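PDB 3OT1: 4-methyl-5(B-hydroxyethyl)-thiazole monophosphate biosynthesis enzyme from Vibrio cholerae O1 biovar El Tor, which is of unknown function but belongs to the DJ-1/PfpI family and may act in thiazole monophosphate biosynthesis. Local coordinates for residues F124-T130 against Q155-Q161. Residue numbers count along the deposited sequence, not the author numbering.
Sequences FVGARMT and QHLLTSQ
F124-T130 is irregular and begins with a type II beta turn, closed by A127 N donating to F124 O (3.0 Å); V125 (phi/psi -58/132) and G126 (87/-7, angles that call for glycine) occupy its corners. Beyond the turn the chain extends alongside Q155-Q161 in the same direction. CA atoms lie nearest at A127-Q155 (6.8 Å) and T130-T159 (5.6 Å); the backbones stand further apart around L157, where its side chain and a water fill the gap. The second segment opens with a G1 beta bulge, H156 (47/54) and L157 facing Y152, and continues as strand 157-160. Side chains alternate along a beta strand, so that a sheet can be covered on both faces: here L157 and T159 point toward the loop, whereas L158 points away and packs on helix 166-178. In the mixed sheet of the DJ-1/PfpI fold, this strand runs parallel to 106-110 and antiparallel to 149-152, the outermost strand on that side within the chain. No backbone-backbone hydrogen bond joins the segments; side chains of 155-161 reach the main chain of 124-130. Q155 (chi1 m, chi2 t) donates from NE2 to V125 O at 3.0 Å. L157 (chi1 t, chi2 p) sets CD1 over the F124 ring, 3.7 Å from its centroid, a CH-pi contact, while CD2 meets A127 CB (3.8 Å) and selenomethionine M129 CE (3.9 Å). T159, chi1 p, accepts T130 N at OG1 (2.9 Å) and shares a water with R128 O, 2.8 Å from each oxygen. T130 OG1 pairs with S145 O and receives a weak hydrogen bond from Q161 NE2 (3.3 Å), whose stronger partner is Q147 O.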
loop_
_atom_site.group_PDB
_atom_site.type_symbol
_atom_site.label_atom_id
_atom_site.label_comp_id
_atom_site.label_asym_id
_atom_site.label_seq_id
_atom_site.Cartn_x
_atom_site.Cartn_y
_atom_site.Cartn_z
ATOM N N PHE A 124 -9.883 24.174 -6.006
ATOM C CA PHE A 124 -8.626 24.711 -5.478
ATOM C C PHE A 124 -7.905 25.593 -6.491
ATOM O O PHE A 124 -6.677 25.585 -6.602
ATOM C CB PHE A 124 -7.738 23.589 -4.912
ATOM C CG PHE A 124 -8.426 22.832 -3.844
ATOM C CD1 PHE A 124 -8.588 23.405 -2.601
ATOM C CD2 PHE A 124 -8.999 21.597 -4.091
ATOM C CE1 PHE A 124 -9.273 22.737 -1.605
ATOM C CE2 PHE A 124 -9.676 20.931 -3.113
ATOM C CZ PHE A 124 -9.820 21.498 -1.865
ATOM N N VAL A 125 -8.691 26.396 -7.197
ATOM C CA VAL A 125 -8.139 27.383 -8.100
ATOM C C VAL A 125 -7.220 28.319 -7.317
ATOM O O VAL A 125 -7.558 28.785 -6.224
ATOM C CB VAL A 125 -9.248 28.192 -8.803
ATOM C CG1 VAL A 125 -8.643 29.267 -9.711
ATOM C CG2 VAL A 125 -10.121 27.280 -9.625
ATOM N N GLY A 126 -6.031 28.536 -7.852
ATOM C CA GLY A 126 -5.055 29.364 -7.177
ATOM C C GLY A 126 -4.163 28.658 -6.170
ATOM O O GLY A 126 -3.206 29.252 -5.704
ATOM N N ALA A 127 -4.420 27.390 -5.866
ATOM C CA ALA A 127 -3.607 26.665 -4.882
ATOM C C ALA A 127 -2.346 26.102 -5.500
ATOM O O ALA A 127 -2.360 25.658 -6.651
ATOM C CB ALA A 127 -4.396 25.522 -4.267
ATOM N N ARG A 128 -1.267 26.098 -4.732
ATOM C CA ARG A 128 -0.093 25.304 -5.071
ATOM C C ARG A 128 -0.435 23.837 -4.861
ATOM O O ARG A 128 -1.058 23.479 -3.849
ATOM C CB ARG A 128 1.101 25.679 -4.195
ATOM C CG ARG A 128 1.595 27.084 -4.395
ATOM C CD ARG A 128 2.997 27.296 -3.894
ATOM N NE ARG A 128 3.946 26.335 -4.469
ATOM C CZ ARG A 128 4.482 26.391 -5.697
ATOM N NH1 ARG A 128 5.349 25.449 -6.071
ATOM N NH2 ARG A 128 4.180 27.375 -6.549
HETATM N N MSE A 129 -0.027 22.992 -5.809
HETATM C CA MSE A 129 -0.262 21.565 -5.708
HETATM C C MSE A 129 0.718 20.795 -6.537
HETATM O O MSE A 129 1.269 21.294 -7.515
HETATM C CB MSE A 129 -1.690 21.202 -6.113
HETATM C CG MSE A 129 -2.035 21.540 -7.555
HETATM SE SE MSE A 129 -3.881 21.178 -8.002
HETATM C CE MSE A 129 -4.728 22.599 -7.041
ATOM N N THR A 130 0.886 19.537 -6.130
ATOM C CA THR A 130 1.600 18.557 -6.927
ATOM C C THR A 130 0.615 17.481 -7.378
ATOM O O THR A 130 -0.581 17.512 -7.056
ATOM C CB THR A 130 2.804 17.950 -6.176
ATOM O OG1 THR A 130 3.669 17.305 -7.103
ATOM C CG2 THR A 130 2.425 16.965 -5.102
ATOM N N GLN A 155 -5.622 27.158 1.497
ATOM C CA GLN A 155 -6.839 26.460 1.116
ATOM C C GLN A 155 -6.914 25.066 1.753
ATOM O O GLN A 155 -7.666 24.209 1.297
ATOM C CB GLN A 155 -6.966 26.375 -0.409
ATOM C CG GLN A 155 -7.172 27.735 -1.065
ATOM C CD GLN A 155 -7.414 27.607 -2.547
ATOM O OE1 GLN A 155 -8.169 26.747 -2.985
ATOM N NE2 GLN A 155 -6.792 28.479 -3.333
ATOM N N HIS A 156 -6.161 24.849 2.841
ATOM C CA HIS A 156 -6.178 23.586 3.588
ATOM C C HIS A 156 -6.073 22.395 2.641
ATOM O O HIS A 156 -6.934 21.507 2.659
ATOM C CB HIS A 156 -7.462 23.460 4.416
ATOM C CG HIS A 156 -7.741 24.642 5.275
ATOM N ND1 HIS A 156 -8.705 25.577 4.967
ATOM C CD2 HIS A 156 -7.154 25.062 6.417
ATOM C CE1 HIS A 156 -8.711 26.516 5.900
ATOM N NE2 HIS A 156 -7.780 26.227 6.790
ATOM N N LEU A 157 -5.048 22.397 1.790
ATOM C CA LEU A 157 -4.931 21.410 0.716
ATOM C C LEU A 157 -3.599 20.670 0.781
ATOM O O LEU A 157 -2.528 21.269 0.792
ATOM C CB LEU A 157 -5.044 22.104 -0.653
ATOM C CG LEU A 157 -4.913 21.168 -1.849
ATOM C CD1 LEU A 157 -6.104 20.223 -1.937
ATOM C CD2 LEU A 157 -4.708 21.951 -3.147
ATOM N N LEU A 158 -3.664 19.342 0.807
ATOM C CA LEU A 158 -2.468 18.509 0.809
ATOM C C LEU A 158 -2.477 17.671 -0.462
ATOM O O LEU A 158 -3.467 16.974 -0.719
ATOM C CB LEU A 158 -2.481 17.584 2.022
ATOM C CG LEU A 158 -1.232 16.706 2.198
ATOM C CD1 LEU A 158 -0.010 17.573 2.578
ATOM C CD2 LEU A 158 -1.502 15.617 3.236
ATOM N N THR A 159 -1.405 17.722 -1.242
ATOM C CA THR A 159 -1.317 16.885 -2.408
ATOM C C THR A 159 -0.006 16.106 -2.441
ATOM O O THR A 159 0.964 16.440 -1.769
ATOM C CB THR A 159 -1.501 17.697 -3.711
ATOM O OG1 THR A 159 -0.554 18.766 -3.748
ATOM C CG2 THR A 159 -2.918 18.194 -3.838
ATOM N N SER A 160 -0.007 15.027 -3.227
ATOM C CA SER A 160 1.167 14.187 -3.324
ATOM C C SER A 160 1.161 13.456 -4.667
ATOM O O SER A 160 0.213 13.546 -5.425
ATOM C CB SER A 160 1.222 13.243 -2.130
ATOM O OG SER A 160 2.425 12.519 -2.006
ATOM N N GLN A 161 2.237 12.751 -4.976
ATOM C CA GLN A 161 2.532 12.330 -6.345
ATOM C C GLN A 161 2.141 10.921 -6.779
ATOM O O GLN A 161 1.712 10.762 -7.905
ATOM C CB GLN A 161 4.023 12.528 -6.624
ATOM C CG GLN A 161 4.467 13.994 -6.538
ATOM C CD GLN A 161 5.812 14.216 -7.161
ATOM O OE1 GLN A 161 6.341 13.355 -7.879
ATOM N NE2 GLN A 161 6.361 15.400 -6.952
HETATM O O HOH W 1 -1.275 21.074 -2.357
#